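Cytosolic IMP-GMP specific 5'-nucleotidase (Legionella pneumophila subsp. pneumophila, PDB 4OHF) probably hydrolyses the 5'-phosphate of purine nucleoside monophosphates such as IMP and GMP, as a magnesium-binding nucleotidase of the HAD superfamily. Local coordinates at residues B[35-40]-B[63-68]; B[41-46]-B[171-176]; B[50-55]-B[160-165]. All blocks are in the same frame, centred on the assembly; numbering follows the deposited sequence.

How the contacts relate
Helix 33-51 takes part in all three contacts, a worked example of how one helix serves different neighbours along its length. Contacts 1 and 2 use successive turns of it, contact 3 its C-terminal end. All three are partly buried. The side chains of Glu37 in contact 1 and Leu173 in contact 2 are each about 11 Å from the magnesium ion; contact 3, where Phe52 meets buried Cys163 and exposed Tyr162, lies away from the metal and nucleotide sites. A loop phenylalanine meets the helix by CH-pi packing in contact 1; aliphatic packing marks contact 2; aromatic and sulfur-aromatic contacts make up contact 3. Leu39 and Leu173 join the first two, Val44 and Cys163 the last two.

Contact 1: residues B[35-40]-B[63-68]; sequences NFESLV and FNFDDA
Phe63 lays one face of its ring against Ser38, a CH-pi contact that seats the loop 63-68 on helix 33-51. This helix comes soon after magnesium-binding Asp23 and Asp25, which follow strand 19-22, a position consistent with the start of a C1-type cap in the HAD fold. Of the residues here, Phe63 has the largest area buried by the contact. Its CG stands anti to the backbone N (chi1 171°), which carries the ring to the helix; Ser38 CA then lies 4.0 Å from the Phe63 ring centroid, only 18° off the normal. Ser38 CB adds a second carbon contact, 3.8 Å from Phe63 CE1. The opposite face of the same ring is met by the backbone N of Phe65, so loop and helix hold the phenyl group between them.

Glu37, the buried partner, contributes its aliphatic part. Its CB approaches Phe63 CZ obliquely at 3.9 Å, while the chain bends at chi2 (-62°) and takes the carboxylate away from the loop, where OE1 receives a weak hydrogen bond from Ala131 N. Phe63 also meets Tyr41 one turn further along the helix and Ile134 of helix 129-143. Phe65 presents the edge of its ring to Glu37, with CE2 3.5 Å from Glu37 CG.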
loop_
_atom_site.group_PDB
_atom_site.type_symbol
_atom_site.label_atom_id
_atom_site.label_comp_id
_atom_site.label_asym_id
_atom_site.label_seq_id
_atom_site.Cartn_x
_atom_site.Cartn_y
_atom_site.Cartn_z
ATOM N N ASN B 35 -35.907 -15.204 -10.923
ATOM C CA ASN B 35 -35.541 -16.054 -12.037
ATOM C C ASN B 35 -34.102 -15.863 -12.483
ATOM O O ASN B 35 -33.392 -16.838 -12.755
ATOM C CB ASN B 35 -36.478 -15.827 -13.219
ATOM C CG ASN B 35 -37.886 -16.277 -12.929
ATOM O OD1 ASN B 35 -38.103 -17.153 -12.092
ATOM N ND2 ASN B 35 -38.855 -15.690 -13.622
ATOM N N PHE B 36 -33.677 -14.607 -12.554
ATOM C CA PHE B 36 -32.326 -14.297 -12.979
ATOM C C PHE B 36 -31.281 -14.769 -11.963
ATOM O O PHE B 36 -30.254 -15.340 -12.355
ATOM C CB PHE B 36 -32.203 -12.797 -13.249
ATOM C CG PHE B 36 -30.840 -12.366 -13.691
ATOM C CD1 PHE B 36 -29.823 -12.161 -12.762
ATOM C CD2 PHE B 36 -30.562 -12.185 -15.043
ATOM C CE1 PHE B 36 -28.542 -11.784 -13.177
ATOM C CE2 PHE B 36 -29.281 -11.811 -15.469
ATOM C CZ PHE B 36 -28.271 -11.612 -14.532
ATOM N N GLU B 37 -31.528 -14.541 -10.671
ATOM C CA GLU B 37 -30.577 -14.980 -9.647
ATOM C C GLU B 37 -30.459 -16.491 -9.738
ATOM O O GLU B 37 -29.367 -17.037 -9.755
ATOM C CB GLU B 37 -31.043 -14.616 -8.237
ATOM C CG GLU B 37 -30.857 -13.176 -7.827
ATOM C CD GLU B 37 -29.400 -12.727 -7.803
ATOM O OE1 GLU B 37 -28.483 -13.578 -7.730
ATOM O OE2 GLU B 37 -29.181 -11.495 -7.844
ATOM N N SER B 38 -31.606 -17.153 -9.791
ATOM C CA SER B 38 -31.662 -18.601 -9.890
ATOM C C SER B 38 -30.843 -19.137 -11.059
ATOM O O SER B 38 -30.102 -20.111 -10.902
ATOM C CB SER B 38 -33.110 -19.057 -10.028
ATOM O OG SER B 38 -33.150 -20.455 -10.241
ATOM N N LEU B 39 -30.973 -18.508 -12.226
ATOM C CA LEU B 39 -30.225 -18.946 -13.393
ATOM C C LEU B 39 -28.739 -18.878 -13.051
ATOM O O LEU B 39 -28.021 -19.878 -13.163
ATOM C CB LEU B 39 -30.516 -18.041 -14.591
ATOM C CG LEU B 39 -30.444 -18.627 -16.008
ATOM C CD1 LEU B 39 -30.029 -17.532 -16.964
ATOM C CD2 LEU B 39 -29.459 -19.784 -16.088
ATOM N N VAL B 40 -28.282 -17.699 -12.627
ATOM C CA VAL B 40 -26.882 -17.514 -12.268
ATOM C C VAL B 40 -26.460 -18.570 -11.265
ATOM O O VAL B 40 -25.382 -19.141 -11.380
ATOM C CB VAL B 40 -26.612 -16.120 -11.662
ATOM C CG1 VAL B 40 -25.173 -16.037 -11.169
ATOM C CG2 VAL B 40 -26.849 -15.048 -12.711
ATOM N N PHE B 63 -31.783 -23.959 -4.415
ATOM C CA PHE B 63 -31.713 -22.506 -4.350
ATOM C C PHE B 63 -32.963 -21.867 -3.769
ATOM O O PHE B 63 -34.062 -22.042 -4.284
ATOM C CB PHE B 63 -31.447 -21.930 -5.745
ATOM C CG PHE B 63 -31.559 -20.430 -5.819
ATOM C CD1 PHE B 63 -32.755 -19.826 -6.176
ATOM C CD2 PHE B 63 -30.465 -19.620 -5.524
ATOM C CE1 PHE B 63 -32.862 -18.434 -6.240
ATOM C CE2 PHE B 63 -30.564 -18.231 -5.586
ATOM C CZ PHE B 63 -31.761 -17.639 -5.945
ATOM N N ASN B 64 -32.782 -21.133 -2.678
ATOM C CA ASN B 64 -33.883 -20.424 -2.039
ATOM C C ASN B 64 -33.530 -18.942 -1.935
ATOM O O ASN B 64 -32.723 -18.532 -1.092
ATOM C CB ASN B 64 -34.177 -20.993 -0.651
ATOM C CG ASN B 64 -35.088 -20.090 0.164
ATOM O OD1 ASN B 64 -36.029 -19.496 -0.350
ATOM N ND2 ASN B 64 -34.807 -19.987 1.448
ATOM N N PHE B 65 -34.151 -18.152 -2.805
ATOM C CA PHE B 65 -33.928 -16.715 -2.876
ATOM C C PHE B 65 -33.800 -16.008 -1.528
ATOM O O PHE B 65 -32.976 -15.118 -1.369
ATOM C CB PHE B 65 -35.058 -16.078 -3.678
ATOM C CG PHE B 65 -34.761 -14.688 -4.158
ATOM C CD1 PHE B 65 -35.668 -13.663 -3.935
ATOM C CD2 PHE B 65 -33.598 -14.418 -4.878
ATOM C CE1 PHE B 65 -35.429 -12.382 -4.431
ATOM C CE2 PHE B 65 -33.343 -13.151 -5.378
ATOM C CZ PHE B 65 -34.257 -12.124 -5.160
ATOM N N ASP B 66 -34.602 -16.401 -0.549
ATOM C CA ASP B 66 -34.544 -15.741 0.738
ATOM C C ASP B 66 -33.438 -16.165 1.699
ATOM O O ASP B 66 -33.341 -15.601 2.785
ATOM C CB ASP B 66 -35.893 -15.853 1.448
ATOM C CG ASP B 66 -37.003 -15.144 0.703
ATOM O OD1 ASP B 66 -36.836 -13.945 0.378
ATOM O OD2 ASP B 66 -38.049 -15.784 0.449
ATOM N N ASP B 67 -32.605 -17.135 1.329
ATOM C CA ASP B 67 -31.523 -17.561 2.222
ATOM C C ASP B 67 -30.486 -16.470 2.442
ATOM O O ASP B 67 -29.688 -16.521 3.390
ATOM C CB ASP B 67 -30.829 -18.820 1.696
ATOM C CG ASP B 67 -31.616 -20.083 1.993
ATOM O OD1 ASP B 67 -32.289 -20.110 3.048
ATOM O OD2 ASP B 67 -31.551 -21.042 1.182
ATOM N N ALA B 68 -30.488 -15.482 1.558
ATOM C CA ALA B 68 -29.565 -14.366 1.670
ATOM C C ALA B 68 -30.243 -13.046 1.281
ATOM O O ALA B 68 -31.348 -13.021 0.730
ATOM C CB ALA B 68 -28.332 -14.611 0.806
#

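Contact 2: residues B[41-46]-B[171-176]; sequences YDLVKE and GTLKNI
Leu43 divides its two methyl groups between Leu173 and Ile176, and this small aliphatic cluster joins helix 33-51 to the short helix 172-178 in a helical region that probably belongs to the HAD cap. The two segment axes are 11.2 Å apart at closest approach, with their directions 142° apart, so the helices run roughly antiparallel, and the contact is made through the ends of the Leu43 and Ile176 side chains and the base of Leu173.

The backbone hydrogen bonds here lie within each helix. Gly171, with phi 94°, ends helix 153-170 and occupies the N-cap position of helix 172-178, its carbonyl accepting Asn175 N in the first turn. Gly171 alone separates the two helices, and at its backbone angles a side chain would be jammed against the preceding carbonyl O.

Neighbouring side chains extend the cluster. Val167 of helix 153-170 touches both Leu43 and Thr172, while Phe36 and Leu39, earlier on helix 33-51, pack on Leu173.

Between the two segments, apolar packing does all the work, and no hydrogen bond spans them. Leu43 holds CG beside its backbone N (chi1 -60°), aiming the branch at the first turn of the other helix. CD1 settles over the base of Leu173, 3.6 Å from Leu173 CA and 3.8 Å from Leu173 CG; the two leucine side chains cross at about a right angle. As Leu173 and Ile176 are three residues apart, they stand on neighbouring turns of one helical face, and Leu43 addresses both. Its other methyl takes a different direction: tip to tip, Leu43 CD2 meets Ile176 CD1 at 3.5 Å.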
loop_
_atom_site.group_PDB
_atom_site.type_symbol
_atom_site.label_atom_id
_atom_site.label_comp_id
_atom_site.label_asym_id
_atom_site.label_seq_id
_atom_site.Cartn_x
_atom_site.Cartn_y
_atom_site.Cartn_z
ATOM N N TYR B 41 -27.305 -18.835 -10.282
ATOM C CA TYR B 41 -26.985 -19.849 -9.296
ATOM C C TYR B 41 -26.729 -21.179 -10.017
ATOM O O TYR B 41 -25.643 -21.760 -9.883
ATOM C CB TYR B 41 -28.129 -19.976 -8.290
ATOM C CG TYR B 41 -27.960 -21.080 -7.261
ATOM C CD1 TYR B 41 -28.458 -22.359 -7.500
ATOM C CD2 TYR B 41 -27.343 -20.834 -6.035
ATOM C CE1 TYR B 41 -28.356 -23.358 -6.544
ATOM C CE2 TYR B 41 -27.232 -21.826 -5.075
ATOM C CZ TYR B 41 -27.743 -23.090 -5.334
ATOM O OH TYR B 41 -27.647 -24.087 -4.388
ATOM N N ASP B 42 -27.707 -21.647 -10.798
ATOM C CA ASP B 42 -27.545 -22.902 -11.530
ATOM C C ASP B 42 -26.284 -22.913 -12.395
ATOM O O ASP B 42 -25.402 -23.738 -12.198
ATOM C CB ASP B 42 -28.754 -23.183 -12.421
ATOM C CG ASP B 42 -30.032 -23.395 -11.633
ATOM O OD1 ASP B 42 -29.948 -23.788 -10.451
ATOM O OD2 ASP B 42 -31.127 -23.183 -12.199
ATOM N N LEU B 43 -26.190 -22.000 -13.354
ATOM C CA LEU B 43 -25.018 -21.960 -14.219
ATOM C C LEU B 43 -23.704 -22.019 -13.435
ATOM O O LEU B 43 -22.791 -22.743 -13.823
ATOM C CB LEU B 43 -25.037 -20.698 -15.092
ATOM C CG LEU B 43 -26.222 -20.529 -16.038
ATOM C CD1 LEU B 43 -26.132 -19.196 -16.746
ATOM C CD2 LEU B 43 -26.239 -21.672 -17.035
ATOM N N VAL B 44 -23.608 -21.261 -12.342
ATOM C CA VAL B 44 -22.392 -21.216 -11.521
ATOM C C VAL B 44 -22.156 -22.505 -10.757
ATOM O O VAL B 44 -21.023 -22.965 -10.641
ATOM C CB VAL B 44 -22.436 -20.055 -10.492
ATOM C CG1 VAL B 44 -21.259 -20.149 -9.533
ATOM C CG2 VAL B 44 -22.392 -18.726 -11.208
ATOM N N LYS B 45 -23.227 -23.079 -10.225
ATOM C CA LYS B 45 -23.121 -24.323 -9.478
ATOM C C LYS B 45 -22.699 -25.435 -10.432
ATOM O O LYS B 45 -21.928 -26.327 -10.074
ATOM C CB LYS B 45 -24.463 -24.662 -8.828
ATOM C CG LYS B 45 -24.405 -25.827 -7.857
ATOM C CD LYS B 45 -25.743 -26.046 -7.191
ATOM C CE LYS B 45 -26.832 -26.269 -8.226
ATOM N NZ LYS B 45 -28.149 -26.558 -7.599
ATOM N N GLU B 46 -23.205 -25.363 -11.654
ATOM C CA GLU B 46 -22.891 -26.341 -12.680
ATOM C C GLU B 46 -21.418 -26.265 -13.050
ATOM O O GLU B 46 -20.702 -27.260 -12.983
ATOM C CB GLU B 46 -23.750 -26.070 -13.908
ATOM C CG GLU B 46 -23.409 -26.892 -15.129
ATOM C CD GLU B 46 -23.984 -26.276 -16.388
ATOM O OE1 GLU B 46 -25.222 -26.096 -16.447
ATOM O OE2 GLU B 46 -23.197 -25.962 -17.307
ATOM N N GLY B 171 -21.064 -16.492 -22.281
ATOM C CA GLY B 171 -22.172 -16.123 -23.128
ATOM C C GLY B 171 -23.250 -17.151 -22.855
ATOM O O GLY B 171 -24.344 -17.095 -23.417
ATOM N N THR B 172 -22.930 -18.106 -21.988
ATOM C CA THR B 172 -23.882 -19.148 -21.613
ATOM C C THR B 172 -25.122 -18.517 -20.971
ATOM O O THR B 172 -26.247 -18.935 -21.230
ATOM C CB THR B 172 -23.245 -20.158 -20.614
ATOM O OG1 THR B 172 -22.291 -19.479 -19.782
ATOM C CG2 THR B 172 -22.544 -21.284 -21.361
ATOM N N LEU B 173 -24.907 -17.496 -20.142
ATOM C CA LEU B 173 -25.997 -16.803 -19.473
ATOM C C LEU B 173 -26.800 -16.025 -20.512
ATOM O O LEU B 173 -28.031 -16.061 -20.507
ATOM C CB LEU B 173 -25.445 -15.830 -18.428
ATOM C CG LEU B 173 -26.309 -15.417 -17.232
ATOM C CD1 LEU B 173 -25.769 -14.111 -16.681
ATOM C CD2 LEU B 173 -27.752 -15.245 -17.637
ATOM N N LYS B 174 -26.091 -15.332 -21.407
ATOM C CA LYS B 174 -26.731 -14.522 -22.442
ATOM C C LYS B 174 -27.649 -15.346 -23.339
ATOM O O LYS B 174 -28.806 -14.985 -23.559
ATOM C CB LYS B 174 -25.682 -13.830 -23.317
ATOM C CG LYS B 174 -24.666 -12.980 -22.577
ATOM C CD LYS B 174 -25.233 -11.638 -22.143
ATOM C CE LYS B 174 -24.113 -10.748 -21.613
ATOM N NZ LYS B 174 -24.614 -9.465 -21.051
ATOM N N ASN B 175 -27.130 -16.452 -23.858
ATOM C CA ASN B 175 -27.910 -17.295 -24.756
ATOM C C ASN B 175 -29.175 -17.827 -24.105
ATOM O O ASN B 175 -30.232 -17.871 -24.737
ATOM C CB ASN B 175 -27.062 -18.459 -25.283
ATOM C CG ASN B 175 -25.988 -18.007 -26.275
ATOM O OD1 ASN B 175 -26.029 -16.886 -26.801
ATOM N ND2 ASN B 175 -25.029 -18.892 -26.547
ATOM N N ILE B 176 -29.072 -18.231 -22.845
ATOM C CA ILE B 176 -30.226 -18.746 -22.136
ATOM C C ILE B 176 -31.308 -17.684 -21.941
ATOM O O ILE B 176 -32.491 -17.976 -22.113
ATOM C CB ILE B 176 -29.845 -19.314 -20.759
ATOM C CG1 ILE B 176 -29.003 -20.571 -20.931
ATOM C CG2 ILE B 176 -31.098 -19.656 -19.980
ATOM C CD1 ILE B 176 -28.593 -21.212 -19.628
#

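Contact 3: residues B[50-55]-B[160-165]; sequences ESFHYP and VQYCVD
Phe52 follows directly on the last turn of helix 33-51 and faces Tyr162 and Cys163 of helix 153-170, while His53, with phi at 53°, turns the chain out of the helical path. The result is the residue just beyond a helix end packed on the side of a second helix, in the all-helical part of what is consistent with a HAD cap domain.

Phe52 provides nearly half of the surface buried here. Tyr162 meets its rim: CD1 lies in the plane of the Phe52 ring, 3.3 Å from Phe52 CE2. The planes stand 80° apart with centroids 5.4 Å apart, yet the pair is oblique, neither a stack nor edge-to-face. Tyr162 reaches Phe52 because its CG is anti to the backbone N (chi1 177°), extending the ring off the helix.

Cys163, buried, also touches the helix it faces, packing on Val44, Arg47 and Leu48. One residue past His53, Tyr54 adds a polar tie through its OH to Asp159 OD2, just ahead of 160-165. Cys163 completes the contact with a sulfur-aromatic approach, oblique to the ring, in which SG lies 3.9 Å from Phe52 CD2.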
loop_
_atom_site.group_PDB
_atom_site.type_symbol
_atom_site.label_atom_id
_atom_site.label_comp_id
_atom_site.label_asym_id
_atom_site.label_seq_id
_atom_site.Cartn_x
_atom_site.Cartn_y
_atom_site.Cartn_z
ATOM N N GLU B 50 -18.226 -29.225 -12.874
ATOM C CA GLU B 50 -17.645 -29.643 -14.140
ATOM C C GLU B 50 -16.197 -29.234 -14.362
ATOM O O GLU B 50 -15.324 -30.091 -14.475
ATOM C CB GLU B 50 -18.518 -29.146 -15.295
ATOM C CG GLU B 50 -19.954 -29.656 -15.201
ATOM C CD GLU B 50 -20.793 -29.334 -16.427
ATOM O OE1 GLU B 50 -21.998 -29.683 -16.429
ATOM O OE2 GLU B 50 -20.247 -28.738 -17.383
ATOM N N SER B 51 -15.931 -27.935 -14.419
ATOM C CA SER B 51 -14.568 -27.477 -14.654
ATOM C C SER B 51 -13.706 -27.429 -13.396
ATOM O O SER B 51 -12.496 -27.204 -13.475
ATOM C CB SER B 51 -14.579 -26.101 -15.331
ATOM O OG SER B 51 -15.150 -25.116 -14.491
ATOM N N PHE B 52 -14.313 -27.645 -12.234
ATOM C CA PHE B 52 -13.553 -27.621 -10.991
ATOM C C PHE B 52 -13.567 -28.931 -10.233
ATOM O O PHE B 52 -12.888 -29.069 -9.218
ATOM C CB PHE B 52 -14.030 -26.481 -10.095
ATOM C CG PHE B 52 -13.327 -25.190 -10.366
ATOM C CD1 PHE B 52 -12.064 -24.953 -9.837
ATOM C CD2 PHE B 52 -13.888 -24.241 -11.211
ATOM C CE1 PHE B 52 -11.365 -23.788 -10.148
ATOM C CE2 PHE B 52 -13.199 -23.070 -11.530
ATOM C CZ PHE B 52 -11.930 -22.845 -10.997
ATOM N N HIS B 53 -14.345 -29.889 -10.722
ATOM C CA HIS B 53 -14.397 -31.208 -10.107
ATOM C C HIS B 53 -14.691 -31.170 -8.605
ATOM O O HIS B 53 -13.865 -31.579 -7.787
ATOM C CB HIS B 53 -13.063 -31.926 -10.365
ATOM C CG HIS B 53 -12.595 -31.835 -11.789
ATOM N ND1 HIS B 53 -11.261 -31.743 -12.131
ATOM C CD2 HIS B 53 -13.285 -31.797 -12.956
ATOM C CE1 HIS B 53 -11.152 -31.647 -13.444
ATOM N NE2 HIS B 53 -12.364 -31.677 -13.969
ATOM N N TYR B 54 -15.871 -30.670 -8.252
ATOM C CA TYR B 54 -16.305 -30.594 -6.856
ATOM C C TYR B 54 -17.212 -31.794 -6.575
ATOM O O TYR B 54 -17.694 -32.445 -7.505
ATOM C CB TYR B 54 -17.086 -29.295 -6.612
ATOM C CG TYR B 54 -16.267 -28.132 -6.085
ATOM C CD1 TYR B 54 -16.346 -27.751 -4.744
ATOM C CD2 TYR B 54 -15.432 -27.394 -6.930
ATOM C CE1 TYR B 54 -15.618 -26.665 -4.255
ATOM C CE2 TYR B 54 -14.698 -26.305 -6.448
ATOM C CZ TYR B 54 -14.799 -25.948 -5.112
ATOM O OH TYR B 54 -14.082 -24.877 -4.634
ATOM N N PRO B 55 -17.462 -32.099 -5.289
ATOM C CA PRO B 55 -18.323 -33.232 -4.934
ATOM C C PRO B 55 -19.603 -33.296 -5.767
ATOM O O PRO B 55 -20.243 -32.276 -6.017
ATOM C CB PRO B 55 -18.608 -32.991 -3.454
ATOM C CG PRO B 55 -17.323 -32.398 -2.978
ATOM C CD PRO B 55 -16.980 -31.408 -4.078
ATOM N N VAL B 160 -15.594 -20.053 -6.892
ATOM C CA VAL B 160 -16.932 -19.567 -7.174
ATOM C C VAL B 160 -16.872 -18.251 -7.940
ATOM O O VAL B 160 -17.595 -18.081 -8.922
ATOM C CB VAL B 160 -17.742 -19.370 -5.876
ATOM C CG1 VAL B 160 -19.060 -18.712 -6.187
ATOM C CG2 VAL B 160 -17.979 -20.704 -5.203
ATOM N N GLN B 161 -16.008 -17.327 -7.515
ATOM C CA GLN B 161 -15.895 -16.035 -8.200
ATOM C C GLN B 161 -15.442 -16.255 -9.630
ATOM O O GLN B 161 -15.883 -15.564 -10.547
ATOM C CB GLN B 161 -14.902 -15.112 -7.488
ATOM C CG GLN B 161 -14.727 -13.745 -8.158
ATOM C CD GLN B 161 -16.021 -12.939 -8.219
ATOM O OE1 GLN B 161 -16.683 -12.726 -7.199
ATOM N NE2 GLN B 161 -16.380 -12.481 -9.415
ATOM N N TYR B 162 -14.557 -17.228 -9.814
ATOM C CA TYR B 162 -14.052 -17.550 -11.135
ATOM C C TYR B 162 -15.196 -17.997 -12.036
ATOM O O TYR B 162 -15.308 -17.546 -13.178
ATOM C CB TYR B 162 -12.988 -18.650 -11.037
ATOM C CG TYR B 162 -12.449 -19.122 -12.375
ATOM C CD1 TYR B 162 -13.047 -20.184 -13.059
ATOM C CD2 TYR B 162 -11.346 -18.504 -12.962
ATOM C CE1 TYR B 162 -12.555 -20.619 -14.296
ATOM C CE2 TYR B 162 -10.850 -18.928 -14.195
ATOM C CZ TYR B 162 -11.459 -19.985 -14.856
ATOM O OH TYR B 162 -10.974 -20.396 -16.080
ATOM N N CYS B 163 -16.045 -18.882 -11.526
ATOM C CA CYS B 163 -17.175 -19.363 -12.303
ATOM C C CYS B 163 -18.120 -18.238 -12.688
ATOM O O CYS B 163 -18.589 -18.184 -13.832
ATOM C CB CYS B 163 -17.951 -20.407 -11.522
ATOM S SG CYS B 163 -17.038 -21.908 -11.250
ATOM N N VAL B 164 -18.400 -17.350 -11.735
ATOM C CA VAL B 164 -19.292 -16.222 -11.980
ATOM C C VAL B 164 -18.759 -15.368 -13.129
ATOM O O VAL B 164 -19.511 -14.979 -14.027
ATOM C CB VAL B 164 -19.454 -15.313 -10.723
ATOM C CG1 VAL B 164 -20.463 -14.221 -11.016
ATOM C CG2 VAL B 164 -19.911 -16.123 -9.529
ATOM N N ASP B 165 -17.459 -15.074 -13.093
ATOM C CA ASP B 165 -16.843 -14.267 -14.145
ATOM C C ASP B 165 -16.894 -15.026 -15.464
ATOM O O ASP B 165 -17.170 -14.445 -16.520
ATOM C CB ASP B 165 -15.380 -13.937 -13.816
ATOM C CG ASP B 165 -15.224 -13.169 -12.516
ATOM O OD1 ASP B 165 -16.065 -12.277 -12.240
ATOM O OD2 ASP B 165 -14.247 -13.452 -11.778
#